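Local coordinates for protein CSE3 (Thermus thermophilus, PDB 2Y8Y) that cleaves CRISPR transcripts as an endoribonuclease of antiviral defence, yielding crRNA that it retains after processing, at residues T8-N13 with G79-F84; R98-R104 with G209-P215; K126-L130 with Q176-F180. One frame throughout, in Å; residues are numbered along the deposited sequence.

Interaction 1. Residues T8-N13 with G79-F84; sequences TKLVLN and GYAQVF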
loop_
_atom_site.group_PDB
_atom_site.type_symbol
_atom_site.label_atom_id
_atom_site.label_comp_id
_atom_site.label_asym_id
_atom_site.label_seq_id
_atom_site.Cartn_x
_atom_site.Cartn_y
_atom_site.Cartn_z
ATOM N N THR A 8 10.960 4.724 -0.909
ATOM C CA THR A 8 11.836 4.633 -2.072
ATOM C C THR A 8 10.999 4.661 -3.332
ATOM O O THR A 8 10.057 3.894 -3.469
ATOM C CB THR A 8 12.638 3.317 -2.083
ATOM O OG1 THR A 8 13.341 3.174 -0.841
ATOM C CG2 THR A 8 13.633 3.282 -3.248
ATOM N N LYS A 9 11.352 5.551 -4.254
ATOM C CA LYS A 9 10.768 5.534 -5.581
ATOM C C LYS A 9 11.691 4.769 -6.515
ATOM O O LYS A 9 12.868 5.127 -6.667
ATOM C CB LYS A 9 10.577 6.958 -6.100
ATOM C CG LYS A 9 10.035 7.042 -7.514
ATOM C CD LYS A 9 9.776 8.489 -7.897
ATOM C CE LYS A 9 9.668 8.661 -9.400
ATOM N NZ LYS A 9 9.656 10.103 -9.770
ATOM N N LEU A 10 11.169 3.713 -7.128
ATOM C CA LEU A 10 11.900 2.988 -8.163
ATOM C C LEU A 10 11.246 3.239 -9.512
ATOM O O LEU A 10 10.038 3.073 -9.661
ATOM C CB LEU A 10 11.904 1.482 -7.883
ATOM C CG LEU A 10 12.341 0.997 -6.502
ATOM C CD1 LEU A 10 12.035 -0.485 -6.336
ATOM C CD2 LEU A 10 13.822 1.261 -6.250
ATOM N N VAL A 11 12.034 3.656 -10.497
ATOM C CA VAL A 11 11.526 3.752 -11.857
ATOM C C VAL A 11 12.068 2.564 -12.635
ATOM O O VAL A 11 13.246 2.508 -12.967
ATOM C CB VAL A 11 11.914 5.077 -12.529
ATOM C CG1 VAL A 11 11.448 5.088 -13.968
ATOM C CG2 VAL A 11 11.307 6.245 -11.773
ATOM N N LEU A 12 11.209 1.587 -12.895
ATOM C CA LEU A 12 11.669 0.351 -13.513
ATOM C C LEU A 12 11.989 0.501 -15.001
ATOM O O LEU A 12 11.381 1.301 -15.711
ATOM C CB LEU A 12 10.688 -0.798 -13.263
ATOM C CG LEU A 12 10.928 -1.617 -11.983
ATOM C CD1 LEU A 12 10.930 -0.743 -10.737
ATOM C CD2 LEU A 12 9.906 -2.733 -11.851
ATOM N N ASN A 13 12.968 -0.274 -15.453
ATOM C CA ASN A 13 13.442 -0.208 -16.826
ATOM C C ASN A 13 12.781 -1.272 -17.693
ATOM O O ASN A 13 13.048 -2.461 -17.531
ATOM C CB ASN A 13 14.962 -0.370 -16.846
ATOM C CG ASN A 13 15.543 -0.308 -18.243
ATOM O OD1 ASN A 13 14.905 0.176 -19.182
ATOM N ND2 ASN A 13 16.764 -0.803 -18.390
ATOM N N GLY A 79 20.638 -2.362 -14.113
ATOM C CA GLY A 79 19.712 -2.049 -15.184
ATOM C C GLY A 79 18.251 -2.294 -14.848
ATOM O O GLY A 79 17.376 -1.998 -15.659
ATOM N N TYR A 80 17.983 -2.825 -13.656
ATOM C CA TYR A 80 16.617 -3.133 -13.229
ATOM C C TYR A 80 15.781 -1.870 -13.064
ATOM O O TYR A 80 14.669 -1.770 -13.594
ATOM C CB TYR A 80 16.636 -3.926 -11.919
ATOM C CG TYR A 80 15.280 -4.302 -11.357
ATOM C CD1 TYR A 80 14.657 -5.484 -11.733
ATOM C CD2 TYR A 80 14.641 -3.492 -10.427
ATOM C CE1 TYR A 80 13.422 -5.842 -11.207
ATOM C CE2 TYR A 80 13.409 -3.841 -9.896
ATOM C CZ TYR A 80 12.806 -5.016 -10.294
ATOM O OH TYR A 80 11.582 -5.361 -9.764
ATOM N N ALA A 81 16.320 -0.902 -12.328
ATOM C CA ALA A 81 15.582 0.323 -12.068
ATOM C C ALA A 81 16.481 1.516 -11.786
ATOM O O ALA A 81 17.649 1.370 -11.413
ATOM C CB ALA A 81 14.617 0.111 -10.907
ATOM N N GLN A 82 15.923 2.704 -11.977
ATOM C CA GLN A 82 16.517 3.910 -11.446
ATOM C C GLN A 82 16.016 4.040 -10.015
ATOM O O GLN A 82 14.813 4.167 -9.778
ATOM C CB GLN A 82 16.103 5.124 -12.271
ATOM C CG GLN A 82 16.694 6.428 -11.779
ATOM C CD GLN A 82 16.376 7.587 -12.698
ATOM O OE1 GLN A 82 15.645 7.433 -13.678
ATOM N NE2 GLN A 82 16.924 8.757 -12.388
ATOM N N VAL A 83 16.935 3.960 -9.058
ATOM C CA VAL A 83 16.594 4.072 -7.644
ATOM C C VAL A 83 16.791 5.504 -7.178
ATOM O O VAL A 83 17.913 5.991 -7.124
ATOM C CB VAL A 83 17.485 3.167 -6.763
ATOM C CG1 VAL A 83 17.059 3.257 -5.298
ATOM C CG2 VAL A 83 17.457 1.728 -7.256
ATOM N N PHE A 84 15.705 6.189 -6.853
ATOM C CA PHE A 84 15.826 7.515 -6.260
ATOM C C PHE A 84 16.251 7.343 -4.807
ATOM O O PHE A 84 15.881 6.360 -4.167
ATOM C CB PHE A 84 14.501 8.275 -6.377
ATOM C CG PHE A 84 14.235 8.799 -7.760
ATOM C CD1 PHE A 84 13.950 7.934 -8.802
ATOM C CD2 PHE A 84 14.288 10.158 -8.022
ATOM C CE1 PHE A 84 13.719 8.413 -10.077
ATOM C CE2 PHE A 84 14.057 10.644 -9.300
ATOM C CZ PHE A 84 13.772 9.770 -10.325
HETATM O O HOH W 1 13.150 7.515 -3.335
#

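Interaction 2. Residues R98-R104 with G209-P215; sequences RLRFRLR and GLLSVAP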
loop_
_atom_site.group_PDB
_atom_site.type_symbol
_atom_site.label_atom_id
_atom_site.label_comp_id
_atom_site.label_asym_id
_atom_site.label_seq_id
_atom_site.Cartn_x
_atom_site.Cartn_y
_atom_site.Cartn_z
ATOM N N ARG A 98 -5.861 17.508 8.233
ATOM C CA ARG A 98 -6.447 17.066 6.978
ATOM C C ARG A 98 -5.365 16.656 5.990
ATOM O O ARG A 98 -4.371 17.373 5.801
ATOM C CB ARG A 98 -7.297 18.188 6.390
ATOM C CG ARG A 98 -8.556 18.462 7.193
ATOM C CD ARG A 98 -9.330 19.642 6.633
ATOM N NE ARG A 98 -10.765 19.503 6.861
ATOM C CZ ARG A 98 -11.396 19.920 7.954
ATOM N NH1 ARG A 98 -10.717 20.508 8.931
ATOM N NH2 ARG A 98 -12.707 19.750 8.069
ATOM N N LEU A 99 -5.571 15.511 5.342
ATOM C CA LEU A 99 -4.583 14.960 4.422
ATOM C C LEU A 99 -5.261 14.373 3.200
ATOM O O LEU A 99 -6.339 13.801 3.302
ATOM C CB LEU A 99 -3.786 13.852 5.107
ATOM C CG LEU A 99 -3.024 14.268 6.363
ATOM C CD1 LEU A 99 -2.566 13.038 7.110
ATOM C CD2 LEU A 99 -1.851 15.180 5.984
ATOM N N ARG A 100 -4.620 14.495 2.043
ATOM C CA ARG A 100 -5.019 13.688 0.894
ATOM C C ARG A 100 -4.470 12.288 1.074
ATOM O O ARG A 100 -3.448 12.081 1.740
ATOM C CB ARG A 100 -4.465 14.287 -0.400
ATOM C CG ARG A 100 -4.928 15.702 -0.682
ATOM C CD ARG A 100 -4.233 16.285 -1.923
ATOM N NE ARG A 100 -2.828 16.599 -1.675
ATOM C CZ ARG A 100 -1.801 15.848 -2.065
ATOM N NH1 ARG A 100 -2.007 14.726 -2.740
ATOM N NH2 ARG A 100 -0.560 16.226 -1.786
ATOM N N PHE A 101 -5.143 11.309 0.485
ATOM C CA PHE A 101 -4.642 9.941 0.559
ATOM C C PHE A 101 -4.845 9.175 -0.739
ATOM O O PHE A 101 -5.700 9.518 -1.567
ATOM C CB PHE A 101 -5.293 9.167 1.709
ATOM C CG PHE A 101 -6.704 8.730 1.417
ATOM C CD1 PHE A 101 -7.772 9.574 1.672
ATOM C CD2 PHE A 101 -6.954 7.478 0.862
ATOM C CE1 PHE A 101 -9.081 9.188 1.380
ATOM C CE2 PHE A 101 -8.261 7.080 0.563
ATOM C CZ PHE A 101 -9.325 7.928 0.824
ATOM N N ARG A 102 -4.037 8.136 -0.891
ATOM C CA ARG A 102 -4.179 7.171 -1.968
ATOM C C ARG A 102 -3.972 5.795 -1.358
ATOM O O ARG A 102 -3.078 5.602 -0.520
ATOM C CB ARG A 102 -3.137 7.447 -3.056
ATOM C CG ARG A 102 -3.177 6.469 -4.228
ATOM C CD ARG A 102 -2.242 6.885 -5.352
ATOM N NE ARG A 102 -2.761 8.068 -6.033
ATOM C CZ ARG A 102 -3.177 8.091 -7.299
ATOM N NH1 ARG A 102 -3.127 6.996 -8.045
ATOM N NH2 ARG A 102 -3.627 9.221 -7.828
ATOM N N LEU A 103 -4.821 4.842 -1.750
ATOM C CA LEU A 103 -4.719 3.484 -1.235
ATOM C C LEU A 103 -5.230 2.512 -2.268
ATOM O O LEU A 103 -6.408 2.563 -2.642
ATOM C CB LEU A 103 -5.541 3.300 0.046
ATOM C CG LEU A 103 -5.728 1.851 0.525
ATOM C CD1 LEU A 103 -4.364 1.216 0.882
ATOM C CD2 LEU A 103 -6.710 1.786 1.716
ATOM N N ARG A 104 -4.355 1.615 -2.711
ATOM C CA ARG A 104 -4.769 0.518 -3.569
ATOM C C ARG A 104 -4.966 -0.693 -2.672
ATOM O O ARG A 104 -4.017 -1.153 -2.040
ATOM C CB ARG A 104 -3.692 0.218 -4.612
ATOM C CG ARG A 104 -4.247 -0.542 -5.811
ATOM C CD ARG A 104 -3.153 -0.952 -6.793
ATOM N NE ARG A 104 -3.736 -1.384 -8.056
ATOM C CZ ARG A 104 -3.048 -1.924 -9.050
ATOM N NH1 ARG A 104 -1.741 -2.125 -8.923
ATOM N NH2 ARG A 104 -3.675 -2.277 -10.168
ATOM N N GLY A 209 -2.487 -2.373 -0.091
ATOM C CA GLY A 209 -2.493 -2.040 1.317
ATOM C C GLY A 209 -1.652 -0.847 1.726
ATOM O O GLY A 209 -1.707 -0.443 2.886
ATOM N N LEU A 210 -0.891 -0.260 0.802
ATOM C CA LEU A 210 -0.094 0.913 1.174
ATOM C C LEU A 210 -0.971 2.162 1.242
ATOM O O LEU A 210 -1.412 2.686 0.205
ATOM C CB LEU A 210 1.064 1.129 0.195
ATOM C CG LEU A 210 1.931 2.381 0.438
ATOM C CD1 LEU A 210 2.488 2.415 1.852
ATOM C CD2 LEU A 210 3.058 2.422 -0.603
ATOM N N LEU A 211 -1.245 2.631 2.453
ATOM C CA LEU A 211 -1.976 3.885 2.600
ATOM C C LEU A 211 -0.951 5.000 2.571
ATOM O O LEU A 211 -0.085 5.086 3.451
ATOM C CB LEU A 211 -2.776 3.920 3.904
ATOM C CG LEU A 211 -3.478 5.234 4.240
ATOM C CD1 LEU A 211 -4.520 5.605 3.196
ATOM C CD2 LEU A 211 -4.157 5.120 5.584
ATOM N N SER A 212 -1.030 5.815 1.529
ATOM C CA SER A 212 -0.171 6.981 1.379
ATOM C C SER A 212 -0.948 8.234 1.740
ATOM O O SER A 212 -2.073 8.422 1.268
ATOM C CB SER A 212 0.309 7.108 -0.071
ATOM O OG SER A 212 1.028 5.963 -0.495
ATOM N N VAL A 213 -0.359 9.111 2.554
ATOM C CA VAL A 213 -1.013 10.369 2.899
ATOM C C VAL A 213 -0.060 11.521 2.678
ATOM O O VAL A 213 1.160 11.357 2.775
ATOM C CB VAL A 213 -1.513 10.417 4.361
ATOM C CG1 VAL A 213 -2.611 9.394 4.583
ATOM C CG2 VAL A 213 -0.366 10.213 5.365
ATOM N N ALA A 214 -0.630 12.683 2.379
ATOM C CA ALA A 214 0.153 13.903 2.205
ATOM C C ALA A 214 -0.763 15.111 2.330
ATOM O O ALA A 214 -1.939 15.023 2.044
ATOM C CB ALA A 214 0.846 13.886 0.856
ATOM N N PRO A 215 -0.226 16.256 2.768
ATOM C CA PRO A 215 -1.076 17.442 2.917
ATOM C C PRO A 215 -1.762 17.862 1.614
ATOM O O PRO A 215 -1.209 17.651 0.533
ATOM C CB PRO A 215 -0.080 18.516 3.362
ATOM C CG PRO A 215 0.970 17.757 4.094
ATOM C CD PRO A 215 1.122 16.462 3.326
HETATM O O HOH W 2 -1.599 1.628 -2.162
#

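Interaction 3. Residues K126-L130 with Q176-F180; sequences KVAWL and QAVLF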
loop_
_atom_site.group_PDB
_atom_site.type_symbol
_atom_site.label_atom_id
_atom_site.label_comp_id
_atom_site.label_asym_id
_atom_site.label_seq_id
_atom_site.Cartn_x
_atom_site.Cartn_y
_atom_site.Cartn_z
ATOM N N LYS A 126 -17.399 -1.419 -1.060
ATOM C CA LYS A 126 -15.983 -1.069 -1.086
ATOM C C LYS A 126 -15.704 0.243 -0.353
ATOM O O LYS A 126 -14.761 0.316 0.443
ATOM C CB LYS A 126 -15.482 -1.014 -2.528
ATOM C CG LYS A 126 -15.444 -2.392 -3.172
ATOM C CD LYS A 126 -15.418 -2.363 -4.682
ATOM C CE LYS A 126 -15.318 -3.778 -5.221
ATOM N NZ LYS A 126 -15.550 -3.821 -6.678
ATOM N N VAL A 127 -16.542 1.252 -0.592
ATOM C CA VAL A 127 -16.437 2.529 0.120
ATOM C C VAL A 127 -16.717 2.369 1.618
ATOM O O VAL A 127 -16.000 2.928 2.449
ATOM C CB VAL A 127 -17.346 3.598 -0.499
ATOM C CG1 VAL A 127 -17.380 4.841 0.383
ATOM C CG2 VAL A 127 -16.834 3.958 -1.889
ATOM N N ALA A 128 -17.733 1.587 1.972
ATOM C CA ALA A 128 -18.034 1.355 3.383
ATOM C C ALA A 128 -16.865 0.666 4.081
ATOM O O ALA A 128 -16.540 0.973 5.235
ATOM C CB ALA A 128 -19.324 0.539 3.536
ATOM N N TRP A 129 -16.246 -0.279 3.384
ATOM C CA TRP A 129 -15.083 -0.967 3.908
ATOM C C TRP A 129 -13.971 0.049 4.186
ATOM O O TRP A 129 -13.381 0.061 5.272
ATOM C CB TRP A 129 -14.612 -2.028 2.910
ATOM C CG TRP A 129 -13.360 -2.780 3.321
ATOM C CD1 TRP A 129 -13.317 -3.913 4.076
ATOM C CD2 TRP A 129 -12.001 -2.474 2.982
ATOM N NE1 TRP A 129 -12.021 -4.335 4.234
ATOM C CE2 TRP A 129 -11.188 -3.468 3.565
ATOM C CE3 TRP A 129 -11.385 -1.445 2.251
ATOM C CZ2 TRP A 129 -9.797 -3.476 3.449
ATOM C CZ3 TRP A 129 -9.987 -1.456 2.124
ATOM C CH2 TRP A 129 -9.216 -2.466 2.724
ATOM N N LEU A 130 -13.676 0.905 3.213
ATOM C CA LEU A 130 -12.628 1.911 3.402
ATOM C C LEU A 130 -12.955 2.775 4.618
ATOM O O LEU A 130 -12.083 3.042 5.443
ATOM C CB LEU A 130 -12.507 2.792 2.164
ATOM C CG LEU A 130 -11.492 3.926 2.301
ATOM C CD1 LEU A 130 -10.053 3.393 2.362
ATOM C CD2 LEU A 130 -11.690 4.827 1.122
ATOM N N GLN A 176 -8.797 -8.842 -6.474
ATOM C CA GLN A 176 -9.416 -7.563 -6.798
ATOM C C GLN A 176 -8.637 -6.400 -6.195
ATOM O O GLN A 176 -8.334 -6.381 -4.997
ATOM C CB GLN A 176 -10.888 -7.545 -6.359
ATOM C CG GLN A 176 -11.577 -6.289 -6.824
ATOM C CD GLN A 176 -13.071 -6.347 -6.741
ATOM O OE1 GLN A 176 -13.652 -7.266 -6.159
ATOM N NE2 GLN A 176 -13.710 -5.367 -7.346
ATOM N N ALA A 177 -8.313 -5.424 -7.037
ATOM C CA ALA A 177 -7.511 -4.285 -6.621
ATOM C C ALA A 177 -8.295 -3.012 -6.888
ATOM O O ALA A 177 -8.599 -2.684 -8.040
ATOM C CB ALA A 177 -6.193 -4.274 -7.382
ATOM N N VAL A 178 -8.619 -2.302 -5.813
ATOM C CA VAL A 178 -9.436 -1.109 -5.880
ATOM C C VAL A 178 -8.563 0.070 -5.474
ATOM O O VAL A 178 -8.016 0.088 -4.357
ATOM C CB VAL A 178 -10.631 -1.232 -4.918
ATOM C CG1 VAL A 178 -11.501 0.012 -4.981
ATOM C CG2 VAL A 178 -11.450 -2.451 -5.258
ATOM N N LEU A 179 -8.404 1.031 -6.380
ATOM C CA LEU A 179 -7.588 2.209 -6.132
ATOM C C LEU A 179 -8.452 3.370 -5.653
ATOM O O LEU A 179 -9.239 3.933 -6.427
ATOM C CB LEU A 179 -6.826 2.602 -7.404
ATOM C CG LEU A 179 -5.896 3.808 -7.271
ATOM C CD1 LEU A 179 -4.797 3.548 -6.238
ATOM C CD2 LEU A 179 -5.291 4.105 -8.624
ATOM N N PHE A 180 -8.302 3.714 -4.373
ATOM C CA PHE A 180 -9.037 4.806 -3.743
ATOM C C PHE A 180 -8.161 6.049 -3.674
ATOM O O PHE A 180 -6.953 5.958 -3.400
ATOM C CB PHE A 180 -9.379 4.472 -2.285
ATOM C CG PHE A 180 -10.293 3.290 -2.084
ATOM C CD1 PHE A 180 -11.674 3.404 -2.263
ATOM C CD2 PHE A 180 -9.780 2.091 -1.607
ATOM C CE1 PHE A 180 -12.520 2.327 -1.997
ATOM C CE2 PHE A 180 -10.608 1.014 -1.349
ATOM C CZ PHE A 180 -11.988 1.132 -1.557
#

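Interaction 1. Residues T8-N13 with G79-F84
L10, L12, A81 and V83 form the apolar centre on one face of the antiparallel pair 8-12 and 81-83. The CD1 of L12 rests 3.8 Å from A81 CB, and L10 CD2 reaches V83 CG2 at the same 3.8 Å. The Y80 ring extends this patch, its CE2 3.9 Å from L12 CG, while its hydroxyl bonds to D22. Helix 26-34 covers the face, with L33 on L10 and M29 on both L12 and Y80. The opposite face is more open: V11 CG2 meets F84 CE1 at 3.7 Å, and K9 stretches over the same ring in a cation-pi contact, NZ 4.5 Å from the F84 centroid and 22° off the normal. Between the faces the backbones zip together. V11 and Q82 form a hydrogen-bonded pair, V11 N to Q82 O and Q82 N to V11 O both 2.9 Å, flanked by F84 N to K9 O (3.0 Å) and N13 N to Y80 O (2.9 Å). At the polar ends N13 ND2 donates to G79 O (3.0 Å), where G79 turns with positive phi, and a water accepts from K9 N (2.8 Å) and bonds weakly to F84 O (3.1 Å). Strand 5-12, also paired with 62-67, is thus interior and 81-89 lies at the edge, the first-to-last strand pairing of a ferredoxin-like fold.

Interaction 2. Residues R98-R104 with G209-P215
L99 overlaps the far end of the other strand, its CD1 3.9 Å from V213 CB and its CD2 4.2 Å from P215 CD. Further along the same face, F101 CB lies 3.9 Å from V213 CG1 and F101 CD2 3.9 Å from L211 CD1; L103 CB meets that L211 methyl at 4.0 Å. The strands run antiparallel, 148° between their directions, and two hydrogen-bonded pairs hold them. R100 N to A214 O (2.7 Å) is answered by A214 N to R100 O (3.0 Å), and R102 N to S212 O by S212 N to R102 O (both 2.9 Å). Between these pairs F101 CA approaches S212 O at 3.1 Å, a CA-H...O contact. Near G209 the pairing opens: a water takes R104 N (2.8 Å) and gives to L210 O (2.6 Å), and beyond it G209 N bonds to R104 O (2.8 Å). At the other end R100 folds across A214, its NE (2.9 Å) and NH2 (2.8 Å) making weak hydrogen bonds to the O of P215, the last residue of the chain. R102 and S212 share the face of R100 and A214; R102 forms a salt bridge with E181. The chemistry is therefore two-sided: one face is apolar, where L99, L103, L211, F101 and V213 pack; the other bears R100, R102 and S212, and S212 bonds to R51 on strand 49-52 of the other sheet.

Interaction 3. Residues K126-L130 with Q176-F180
This is a buried helix-on-sheet packing: one turn of helix 123-136 lies across strand 173-186, where the axes of the segments 126-130 and 176-180 come within 10.8 Å and are inclined by 67°. F180 dominates the contact as its most heavily covered residue. Its ring lies against K126 and L130, residues one turn apart and joined by the helical bond L130 N to K126 O (3.0 Å). L130 CD2 sits over one face of the ring, 4.0 Å from its centroid in a CH-pi contact, with F180 CD1 at 3.7 Å. The ring tip reaches the helix backbone, F180 CZ lying 3.5 Å from K126 O, and W129 CZ3 comes within 4.3 Å of F180 CE2. The long arm of K126 runs toward the strand, its CD 4.0 Å from V178 CG2, and carries its ammonium to a salt bridge with D155 on the neighbouring strand 150-160, close to Q176. F180, V178 and Q176, every second residue, thus face the helix, while W129 also packs on A105 and P107 of strand 98-110. A helix laid obliquely across one face of an antiparallel sheet in this way is the alpha/beta layering of a ferredoxin-like domain, here the C-terminal one.

Overall arrangement
Interactions 2 and 3 belong to one sheet: strand 98-110 lies between 211-214 and 173-186, and L103 O lies 2.8 Å from F180 N, a probable hydrogen bond. L103 CD2 also packs on L130 CD1 at 3.8 Å, so the apolar side of interaction 2 continues into the layer under the helix of interaction 3. Their centres are 13 Å apart. Interaction 1 lies in the other, N-terminal sheet, its centre 22 Å from that of interaction 2 and 28 Å from that of interaction 3. The bound RNA comes nearest to interaction 3, about 5 Å between closest atoms, against about 8 Å for interaction 2 and 12 Å for interaction 1. Y27, inferred to stabilise the transition state, lies about 12 Å from Y80, side chain to side chain.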